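Local coordinates for ferritin like protein (Caulobacter vibrioides, PDB 3HL1), which is of unconfirmed function but belongs to the ferritin-like family, whose helical bundles commonly house metal sites, so that it probably binds metal, at residues Pro4-Pro9 with Leu151-Glu156; Glu22-Pro27 with Cys119-Pro124; Thr40-Arg45 with Phe237-Arg242. All blocks are in the same frame, centred on the assembly; numbering follows the deposited sequence.

Interaction 1. Residues Pro4-Pro9 with Leu151-Glu156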
loop_
_atom_site.group_PDB
_atom_site.type_symbol
_atom_site.label_atom_id
_atom_site.label_comp_id
_atom_site.label_asym_id
_atom_site.label_seq_id
_atom_site.Cartn_x
_atom_site.Cartn_y
_atom_site.Cartn_z
ATOM N N PRO A 4 -9.391 -20.538 -15.456
ATOM C CA PRO A 4 -10.283 -20.546 -14.263
ATOM C C PRO A 4 -11.389 -19.460 -14.304
ATOM O O PRO A 4 -11.051 -18.310 -14.523
ATOM C CB PRO A 4 -9.308 -20.279 -13.097
ATOM C CG PRO A 4 -7.940 -20.662 -13.641
ATOM C CD PRO A 4 -7.983 -20.280 -15.087
ATOM N N VAL A 5 -12.665 -19.827 -14.100
ATOM C CA VAL A 5 -13.792 -18.887 -14.253
ATOM C C VAL A 5 -14.006 -18.032 -12.978
ATOM O O VAL A 5 -14.095 -18.567 -11.869
ATOM C CB VAL A 5 -15.127 -19.580 -14.590
ATOM C CG1 VAL A 5 -16.134 -18.532 -15.025
ATOM C CG2 VAL A 5 -14.955 -20.637 -15.694
ATOM N N TRP A 6 -14.035 -16.715 -13.155
ATOM C CA TRP A 6 -14.176 -15.767 -12.054
ATOM C C TRP A 6 -15.606 -15.329 -11.930
ATOM O O TRP A 6 -16.242 -15.054 -12.930
ATOM C CB TRP A 6 -13.311 -14.514 -12.307
ATOM C CG TRP A 6 -11.908 -14.726 -11.889
ATOM C CD1 TRP A 6 -11.059 -15.684 -12.379
ATOM C CD2 TRP A 6 -11.182 -14.025 -10.860
ATOM N NE1 TRP A 6 -9.849 -15.619 -11.731
ATOM C CE2 TRP A 6 -9.877 -14.594 -10.815
ATOM C CE3 TRP A 6 -11.498 -12.963 -9.987
ATOM C CZ2 TRP A 6 -8.899 -14.164 -9.917
ATOM C CZ3 TRP A 6 -10.543 -12.526 -9.111
ATOM C CH2 TRP A 6 -9.235 -13.114 -9.082
ATOM N N THR A 7 -16.091 -15.225 -10.708
ATOM C CA THR A 7 -17.372 -14.622 -10.427
ATOM C C THR A 7 -17.183 -13.141 -10.031
ATOM O O THR A 7 -16.126 -12.738 -9.559
ATOM C CB THR A 7 -18.165 -15.383 -9.323
ATOM O OG1 THR A 7 -17.576 -15.204 -8.040
ATOM C CG2 THR A 7 -18.295 -16.887 -9.630
ATOM N N LEU A 8 -18.217 -12.353 -10.256
ATOM C CA LEU A 8 -18.207 -10.944 -9.908
ATOM C C LEU A 8 -17.957 -10.696 -8.406
ATOM O O LEU A 8 -17.124 -9.865 -8.057
ATOM C CB LEU A 8 -19.454 -10.213 -10.440
ATOM C CG LEU A 8 -19.359 -8.664 -10.408
ATOM C CD1 LEU A 8 -18.139 -8.119 -11.218
ATOM C CD2 LEU A 8 -20.671 -8.003 -10.837
ATOM N N PRO A 9 -18.625 -11.435 -7.508
ATOM C CA PRO A 9 -18.295 -11.241 -6.088
ATOM C C PRO A 9 -16.824 -11.490 -5.717
ATOM O O PRO A 9 -16.244 -10.753 -4.887
ATOM C CB PRO A 9 -19.276 -12.170 -5.356
ATOM C CG PRO A 9 -20.403 -12.415 -6.329
ATOM C CD PRO A 9 -19.770 -12.358 -7.706
ATOM N N LEU A 151 -5.684 -10.775 -10.636
ATOM C CA LEU A 151 -6.680 -9.723 -10.854
ATOM C C LEU A 151 -6.937 -9.425 -12.354
ATOM O O LEU A 151 -8.055 -9.327 -12.789
ATOM C CB LEU A 151 -6.251 -8.464 -10.126
ATOM C CG LEU A 151 -7.390 -7.478 -9.893
ATOM C CD1 LEU A 151 -8.323 -7.948 -8.776
ATOM C CD2 LEU A 151 -6.809 -6.059 -9.598
ATOM N N ARG A 152 -5.888 -9.331 -13.159
ATOM C CA ARG A 152 -6.060 -9.173 -14.630
ATOM C C ARG A 152 -6.937 -10.263 -15.294
ATOM O O ARG A 152 -7.718 -9.976 -16.196
ATOM C CB ARG A 152 -4.709 -9.201 -15.347
ATOM C CG ARG A 152 -3.832 -8.037 -15.086
ATOM C CD ARG A 152 -2.560 -8.186 -15.956
ATOM N NE ARG A 152 -1.632 -7.091 -15.705
ATOM C CZ ARG A 152 -0.552 -7.173 -14.934
ATOM N NH1 ARG A 152 -0.256 -8.284 -14.275
ATOM N NH2 ARG A 152 0.223 -6.113 -14.782
ATOM N N VAL A 153 -6.862 -11.484 -14.809
ATOM C CA VAL A 153 -7.689 -12.577 -15.335
ATOM C C VAL A 153 -9.162 -12.366 -15.032
ATOM O O VAL A 153 -10.005 -12.448 -15.948
ATOM C CB VAL A 153 -7.184 -13.983 -14.852
ATOM C CG1 VAL A 153 -8.141 -15.129 -15.270
ATOM C CG2 VAL A 153 -5.795 -14.230 -15.407
ATOM N N GLY A 154 -9.493 -12.069 -13.771
ATOM C CA GLY A 154 -10.877 -11.750 -13.430
ATOM C C GLY A 154 -11.402 -10.553 -14.194
ATOM O O GLY A 154 -12.531 -10.574 -14.681
HETATM N N MSE A 155 -10.581 -9.508 -14.264
HETATM C CA MSE A 155 -10.905 -8.269 -14.949
HETATM C C MSE A 155 -11.228 -8.508 -16.433
HETATM O O MSE A 155 -12.168 -7.934 -16.985
HETATM C CB MSE A 155 -9.724 -7.294 -14.832
HETATM C CG MSE A 155 -9.643 -6.610 -13.496
HETATM SE SE MSE A 155 -7.933 -5.648 -13.303
HETATM C CE MSE A 155 -8.108 -4.337 -14.721
ATOM N N GLU A 156 -10.452 -9.356 -17.071
ATOM C CA GLU A 156 -10.708 -9.675 -18.458
ATOM C C GLU A 156 -12.000 -10.426 -18.657
ATOM O O GLU A 156 -12.783 -10.116 -19.546
ATOM C CB GLU A 156 -9.577 -10.518 -19.019
ATOM C CG GLU A 156 -9.506 -10.444 -20.525
ATOM C CD GLU A 156 -9.610 -11.752 -21.162
ATOM O OE1 GLU A 156 -10.681 -12.376 -20.993
ATOM O OE2 GLU A 156 -8.634 -12.145 -21.850
#

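Interaction 2. Residues Glu22-Pro27 with Cys119-Pro124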
loop_
_atom_site.group_PDB
_atom_site.type_symbol
_atom_site.label_atom_id
_atom_site.label_comp_id
_atom_site.label_asym_id
_atom_site.label_seq_id
_atom_site.Cartn_x
_atom_site.Cartn_y
_atom_site.Cartn_z
ATOM N N GLU A 22 -2.447 -2.369 -0.358
ATOM C CA GLU A 22 -1.786 -1.067 -0.660
ATOM C C GLU A 22 -1.859 -0.154 0.574
ATOM O O GLU A 22 -0.899 0.497 0.953
ATOM C CB GLU A 22 -2.411 -0.340 -1.892
ATOM C CG GLU A 22 -2.319 -1.143 -3.196
ATOM C CD GLU A 22 -0.909 -1.276 -3.807
ATOM O OE1 GLU A 22 -0.043 -0.446 -3.476
ATOM O OE2 GLU A 22 -0.737 -2.170 -4.691
ATOM N N LEU A 23 -3.031 -0.085 1.182
ATOM C CA LEU A 23 -3.225 0.750 2.372
ATOM C C LEU A 23 -2.316 0.296 3.529
ATOM O O LEU A 23 -1.713 1.128 4.253
ATOM C CB LEU A 23 -4.691 0.674 2.833
ATOM C CG LEU A 23 -5.000 1.609 4.037
ATOM C CD1 LEU A 23 -4.662 3.061 3.696
ATOM C CD2 LEU A 23 -6.424 1.525 4.517
ATOM N N TRP A 24 -2.252 -1.022 3.749
ATOM C CA TRP A 24 -1.382 -1.571 4.784
ATOM C C TRP A 24 0.064 -1.052 4.687
ATOM O O TRP A 24 0.659 -0.755 5.698
ATOM C CB TRP A 24 -1.437 -3.095 4.794
ATOM C CG TRP A 24 -0.676 -3.739 5.857
ATOM C CD1 TRP A 24 -1.164 -4.229 7.021
ATOM C CD2 TRP A 24 0.697 -4.090 5.823
ATOM N NE1 TRP A 24 -0.169 -4.756 7.768
ATOM C CE2 TRP A 24 0.988 -4.717 7.051
ATOM C CE3 TRP A 24 1.736 -3.884 4.895
ATOM C CZ2 TRP A 24 2.260 -5.165 7.376
ATOM C CZ3 TRP A 24 3.012 -4.341 5.222
ATOM C CH2 TRP A 24 3.262 -4.962 6.448
ATOM N N THR A 25 0.610 -0.889 3.488
ATOM C CA THR A 25 1.958 -0.420 3.310
ATOM C C THR A 25 2.129 1.039 3.690
ATOM O O THR A 25 3.218 1.436 4.007
ATOM C CB THR A 25 2.479 -0.567 1.871
ATOM O OG1 THR A 25 1.785 0.373 1.051
ATOM C CG2 THR A 25 2.315 -2.008 1.316
ATOM N N ILE A 26 1.072 1.857 3.630
ATOM C CA ILE A 26 1.214 3.291 3.807
ATOM C C ILE A 26 1.637 3.672 5.242
ATOM O O ILE A 26 2.675 4.335 5.413
ATOM C CB ILE A 26 -0.046 4.058 3.264
ATOM C CG1 ILE A 26 -0.074 3.860 1.723
ATOM C CG2 ILE A 26 -0.004 5.540 3.665
ATOM C CD1 ILE A 26 -1.343 4.206 1.044
ATOM N N PRO A 27 0.841 3.286 6.282
ATOM C CA PRO A 27 1.347 3.510 7.636
ATOM C C PRO A 27 2.676 2.842 7.951
ATOM O O PRO A 27 3.477 3.429 8.675
ATOM C CB PRO A 27 0.198 3.027 8.548
ATOM C CG PRO A 27 -1.020 3.127 7.703
ATOM C CD PRO A 27 -0.527 2.719 6.325
ATOM N N CYS A 119 11.509 -4.761 1.673
ATOM C CA CYS A 119 12.045 -5.551 0.550
ATOM C C CYS A 119 11.137 -6.741 0.244
ATOM O O CYS A 119 10.822 -7.020 -0.919
ATOM C CB CYS A 119 13.470 -6.046 0.821
ATOM S SG CYS A 119 14.738 -4.750 0.799
ATOM N N LEU A 120 10.673 -7.405 1.286
ATOM C CA LEU A 120 9.728 -8.522 1.167
ATOM C C LEU A 120 8.395 -8.107 0.546
ATOM O O LEU A 120 7.888 -8.776 -0.354
ATOM C CB LEU A 120 9.481 -9.108 2.555
ATOM C CG LEU A 120 10.542 -10.057 3.084
ATOM C CD1 LEU A 120 10.346 -10.257 4.562
ATOM C CD2 LEU A 120 10.436 -11.372 2.349
ATOM N N ILE A 121 7.843 -7.007 1.003
ATOM C CA ILE A 121 6.545 -6.526 0.475
ATOM C C ILE A 121 6.627 -6.323 -1.026
ATOM O O ILE A 121 5.698 -6.660 -1.736
ATOM C CB ILE A 121 6.119 -5.217 1.144
ATOM C CG1 ILE A 121 5.650 -5.462 2.566
ATOM C CG2 ILE A 121 4.983 -4.533 0.386
ATOM C CD1 ILE A 121 5.825 -4.181 3.431
ATOM N N GLU A 122 7.719 -5.725 -1.484
ATOM C CA GLU A 122 7.906 -5.411 -2.877
ATOM C C GLU A 122 8.653 -6.490 -3.668
ATOM O O GLU A 122 9.077 -6.252 -4.797
ATOM C CB GLU A 122 8.671 -4.077 -3.008
ATOM C CG GLU A 122 8.060 -2.870 -2.243
ATOM C CD GLU A 122 6.852 -2.226 -2.938
ATOM O OE1 GLU A 122 6.350 -2.747 -3.989
ATOM O OE2 GLU A 122 6.391 -1.177 -2.426
ATOM N N TYR A 123 8.809 -7.662 -3.079
ATOM C CA TYR A 123 9.541 -8.764 -3.695
ATOM C C TYR A 123 8.964 -9.081 -5.079
ATOM O O TYR A 123 7.739 -9.303 -5.196
ATOM C CB TYR A 123 9.438 -10.009 -2.826
ATOM C CG TYR A 123 10.392 -11.111 -3.203
ATOM C CD1 TYR A 123 11.778 -10.919 -3.137
ATOM C CD2 TYR A 123 9.914 -12.367 -3.563
ATOM C CE1 TYR A 123 12.629 -11.930 -3.448
ATOM C CE2 TYR A 123 10.782 -13.386 -3.868
ATOM C CZ TYR A 123 12.140 -13.139 -3.813
ATOM O OH TYR A 123 13.024 -14.142 -4.070
ATOM N N PRO A 124 9.822 -9.098 -6.127
ATOM C CA PRO A 124 9.333 -9.254 -7.503
ATOM C C PRO A 124 8.789 -10.643 -7.815
ATOM O O PRO A 124 9.335 -11.655 -7.415
ATOM C CB PRO A 124 10.592 -8.977 -8.360
ATOM C CG PRO A 124 11.513 -8.251 -7.467
ATOM C CD PRO A 124 11.281 -8.870 -6.129
#

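Interaction 3. Residues Thr40-Arg45 with Phe237-Arg242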
loop_
_atom_site.group_PDB
_atom_site.type_symbol
_atom_site.label_atom_id
_atom_site.label_comp_id
_atom_site.label_asym_id
_atom_site.label_seq_id
_atom_site.Cartn_x
_atom_site.Cartn_y
_atom_site.Cartn_z
ATOM N N THR A 40 16.870 15.180 4.648
ATOM C CA THR A 40 17.645 15.329 3.429
ATOM C C THR A 40 18.375 14.040 3.045
ATOM O O THR A 40 19.024 13.982 1.970
ATOM C CB THR A 40 18.701 16.480 3.561
ATOM O OG1 THR A 40 19.675 16.096 4.521
ATOM C CG2 THR A 40 18.062 17.815 4.020
ATOM N N THR A 41 18.328 13.014 3.902
ATOM C CA THR A 41 19.125 11.824 3.636
ATOM C C THR A 41 18.516 10.998 2.491
ATOM O O THR A 41 17.319 11.088 2.184
ATOM C CB THR A 41 19.301 10.947 4.890
ATOM O OG1 THR A 41 18.014 10.598 5.420
ATOM C CG2 THR A 41 20.096 11.673 5.970
ATOM N N VAL A 42 19.350 10.175 1.860
ATOM C CA VAL A 42 18.888 9.408 0.705
ATOM C C VAL A 42 17.715 8.476 1.086
ATOM O O VAL A 42 16.760 8.394 0.331
ATOM C CB VAL A 42 20.040 8.640 -0.033
ATOM C CG1 VAL A 42 19.473 7.604 -1.001
ATOM C CG2 VAL A 42 20.984 9.635 -0.770
ATOM N N PRO A 43 17.787 7.765 2.233
ATOM C CA PRO A 43 16.714 6.801 2.501
ATOM C C PRO A 43 15.402 7.500 2.767
ATOM O O PRO A 43 14.334 7.013 2.395
ATOM C CB PRO A 43 17.202 6.064 3.757
ATOM C CG PRO A 43 18.679 6.355 3.821
ATOM C CD PRO A 43 18.786 7.733 3.311
ATOM N N TYR A 44 15.472 8.679 3.350
ATOM C CA TYR A 44 14.255 9.470 3.549
ATOM C C TYR A 44 13.587 9.845 2.230
ATOM O O TYR A 44 12.405 9.635 2.060
ATOM C CB TYR A 44 14.551 10.724 4.340
ATOM C CG TYR A 44 13.327 11.464 4.774
ATOM C CD1 TYR A 44 12.655 12.330 3.908
ATOM C CD2 TYR A 44 12.890 11.377 6.078
ATOM C CE1 TYR A 44 11.533 13.052 4.332
ATOM C CE2 TYR A 44 11.814 12.113 6.503
ATOM C CZ TYR A 44 11.128 12.923 5.617
ATOM O OH TYR A 44 10.066 13.637 6.082
ATOM N N ARG A 45 14.351 10.390 1.292
ATOM C CA ARG A 45 13.777 10.795 0.008
ATOM C C ARG A 45 13.336 9.581 -0.845
ATOM O O ARG A 45 12.353 9.658 -1.578
ATOM C CB ARG A 45 14.742 11.733 -0.725
ATOM C CG ARG A 45 14.742 13.185 -0.114
ATOM C CD ARG A 45 16.128 13.699 0.307
ATOM N NE ARG A 45 16.726 14.714 -0.574
ATOM C CZ ARG A 45 16.611 16.045 -0.445
ATOM N NH1 ARG A 45 15.867 16.610 0.512
ATOM N NH2 ARG A 45 17.234 16.838 -1.314
ATOM N N PHE A 237 14.507 -0.144 -2.007
ATOM C CA PHE A 237 14.579 -0.680 -0.653
ATOM C C PHE A 237 15.752 -1.621 -0.475
ATOM O O PHE A 237 16.376 -1.606 0.561
ATOM C CB PHE A 237 13.248 -1.350 -0.225
ATOM C CG PHE A 237 12.023 -0.403 -0.267
ATOM C CD1 PHE A 237 12.166 0.982 -0.149
ATOM C CD2 PHE A 237 10.718 -0.924 -0.412
ATOM C CE1 PHE A 237 11.050 1.822 -0.191
ATOM C CE2 PHE A 237 9.621 -0.091 -0.468
ATOM C CZ PHE A 237 9.772 1.278 -0.346
ATOM N N ASP A 238 16.062 -2.412 -1.500
ATOM C CA ASP A 238 17.257 -3.256 -1.474
ATOM C C ASP A 238 18.520 -2.380 -1.416
ATOM O O ASP A 238 19.484 -2.704 -0.747
ATOM C CB ASP A 238 17.249 -4.188 -2.675
ATOM C CG ASP A 238 18.344 -5.246 -2.609
ATOM O OD1 ASP A 238 18.453 -5.954 -1.580
ATOM O OD2 ASP A 238 19.093 -5.340 -3.600
ATOM N N PHE A 239 18.491 -1.242 -2.095
ATOM C CA PHE A 239 19.574 -0.270 -2.014
ATOM C C PHE A 239 19.808 0.189 -0.579
ATOM O O PHE A 239 20.933 0.171 -0.087
ATOM C CB PHE A 239 19.272 0.922 -2.912
ATOM C CG PHE A 239 20.279 2.025 -2.807
ATOM C CD1 PHE A 239 21.445 2.000 -3.591
ATOM C CD2 PHE A 239 20.060 3.102 -1.961
ATOM C CE1 PHE A 239 22.400 3.036 -3.506
ATOM C CE2 PHE A 239 21.007 4.134 -1.865
ATOM C CZ PHE A 239 22.176 4.099 -2.657
ATOM N N ILE A 240 18.728 0.563 0.105
ATOM C CA ILE A 240 18.817 1.028 1.481
ATOM C C ILE A 240 19.333 -0.099 2.353
ATOM O O ILE A 240 20.196 0.125 3.199
ATOM C CB ILE A 240 17.448 1.555 2.024
ATOM C CG1 ILE A 240 17.024 2.826 1.272
ATOM C CG2 ILE A 240 17.520 1.832 3.521
ATOM C CD1 ILE A 240 15.533 3.196 1.426
ATOM N N ARG A 241 18.819 -1.310 2.132
ATOM C CA ARG A 241 19.223 -2.480 2.927
ATOM C C ARG A 241 20.737 -2.709 2.901
ATOM O O ARG A 241 21.318 -3.141 3.903
ATOM C CB ARG A 241 18.516 -3.742 2.433
ATOM C CG ARG A 241 18.676 -4.970 3.325
ATOM C CD ARG A 241 17.950 -6.151 2.664
ATOM N NE ARG A 241 18.550 -6.503 1.359
ATOM C CZ ARG A 241 19.490 -7.446 1.150
ATOM N NH1 ARG A 241 19.961 -8.196 2.148
ATOM N NH2 ARG A 241 19.961 -7.672 -0.079
ATOM N N ARG A 242 21.341 -2.396 1.752
ATOM C CA ARG A 242 22.775 -2.588 1.489
ATOM C C ARG A 242 23.699 -1.444 1.886
ATOM O O ARG A 242 24.898 -1.630 1.856
ATOM C CB ARG A 242 22.996 -2.868 0.006
ATOM C CG ARG A 242 22.355 -4.142 -0.488
ATOM C CD ARG A 242 22.407 -4.195 -2.017
ATOM N NE ARG A 242 21.747 -5.383 -2.554
ATOM C CZ ARG A 242 22.266 -6.613 -2.548
ATOM N NH1 ARG A 242 23.482 -6.852 -2.058
ATOM N NH2 ARG A 242 21.563 -7.621 -3.060
#

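Interaction 1. Residues Pro4-Pro9 with Leu151-Glu156
With CG anti to its carbonyl carbon (chi1 -83°), Trp6 turns its indole from the N-terminal loop onto helix 144-157, where the ring lies flat over the backbone at Gly154. Val153, one residue earlier on that helix, has CG1 anti to the backbone N (chi1 174°), which sends this methyl toward the pyrrole side of the indole. Gly154 makes the closer approach. Its CA stands 3.4 Å from Trp6 CD2 and 3.7 Å from the centroid of the five-membered ring, 26° off the ring normal, a CH-pi contact over one face. Because Gly154 carries no side chain, the aromatic plane comes down directly on the helix backbone, and the two CA atoms of Trp6 and Gly154 are 5.4 Å apart. Segment 4-9 runs from the N-terminal loop into the first residues of helix 8-35, the first long helix of this ferritin-like fold, with Thr7 at its N-cap position; the indole therefore joins the start of that helix to helix 144-157. Val153 CG1 reaches the ring obliquely, 4.0 Å from Trp6 NE1, and the two side chains cross at about a right angle. The indole N-H is spent on Leu134 O, in a loop that also touches Val153 and Pro4, and this bond should restrict the ring's rotation. Gln157, at the end of helix 144-157, holds the approaching loop, its side-chain amide bonding both Pro4 O and Trp6 N.

Interaction 2. Residues Glu22-Pro27 with Cys119-Pro124
Ile121 reaches across from the end of helix 112-121 and sets its two branches against different residues of helix 8-35. Its CG1 is anti to the carbonyl carbon (chi1 -74°), and the extended second torsion carries CD1 out to the six-membered ring of Trp24, 3.3 Å from CZ3. The methyl arrives at the rim, near the plane of the indole, so it meets ring C-H groups; the rings of Tyr28 and Tyr79 also meet this indole, whose NE1 is hydrogen-bonded to Glu78 O. Trp24 offers that rim because its CG is anti to the backbone N (chi1 -176°), which swings the benzo side toward Ile121 although the CB itself is not aimed there. The other branch, Ile121 CG2, lies 3.8 Å from Thr25 CG2. The contact is buried in the ferritin-like helical bundle, its centre about 6 Å from the centre of the chain, between the first long helix and the point where helix 112-121 gives way to loop at Glu122. With chi1 near +70°, Thr25 puts CG2 anti to its carbonyl carbon, facing Ile121, whereas OG1 lies 2.7 Å from Glu22 O and is also within hydrogen-bonding reach of Glu54 OE1; its single proton can serve only one of them at a time. Close by, the carboxylates of Glu22 and Glu122 each bond an unidentified ligand, probably from the crystallisation liquor, while His57 and His233 hold Glu22 and Glu122 respectively.

Interaction 3. Residues Thr40-Arg45 with Phe237-Arg242
Pro43 and Ile240 form the buried half of this contact, where the first turn of helix 42-67 packs on helix 233-242 within the ferritin-like fold. The CD1 methyl of Ile240 lies 3.9 Å from Pro43 CA, and the pyrrolidine CB is 4.1 Å from both CD1 and CG1 of Ile240. The isoleucine thus lays its longer branch along one side of the proline, with CG1 anti to the carbonyl carbon (chi1 -66°). Leu46 and Ile47, further along helix 42-67, continue the apolar surface under Ile240.

On the exposed side the packing thins to one contact: Val42 CG1 approaches the Phe239 ring obliquely, 3.9 Å from CE2, the side chains crossing at about a right angle. Phe239 also meets Trp231 edge-to-face. Away from helix 42-67, helix 233-242 bears a salt-bridge network centred on Asp238. Arg241 grips OD1 side-on with NE and NH2, the NH2 bond being 2.7 Å to the syn lone pair of Asp238 OD1. Arg242 NE takes OD2 at 2.9 Å in a nearly straight bond, reaching Asp238 OD2 from above the carboxylate plane. One carboxylate thus holds two guanidinium groups, one on each oxygen. Across the contact itself the touching groups are all hydrocarbon, which implies that the two helices are held here by dispersion and burial of apolar surface, while the salt bridges stay within segment 237-242.

From the N terminus, the loop before helix 8-35 is the first part to be tied down: interaction 1 joins it to helix 144-157 and closes a loop of 141 residues. Interaction 2 is nested inside it, closing a loop of 91 residues between the middle of helix 8-35 and the end of helix 112-121. Interaction 3 starts at the beginning of helix 42-67 and reaches helix 233-242 across 191 residues, so that along the chain it crosses both others. Interactions 1 and 3 lie on opposite sides of the chain's centre, their centres about 37 Å apart. Interactions 2 and 3 touch: Cys119 SG lies 3.5 Å from Phe237 C, and Glu122 packs on the Phe237 ring.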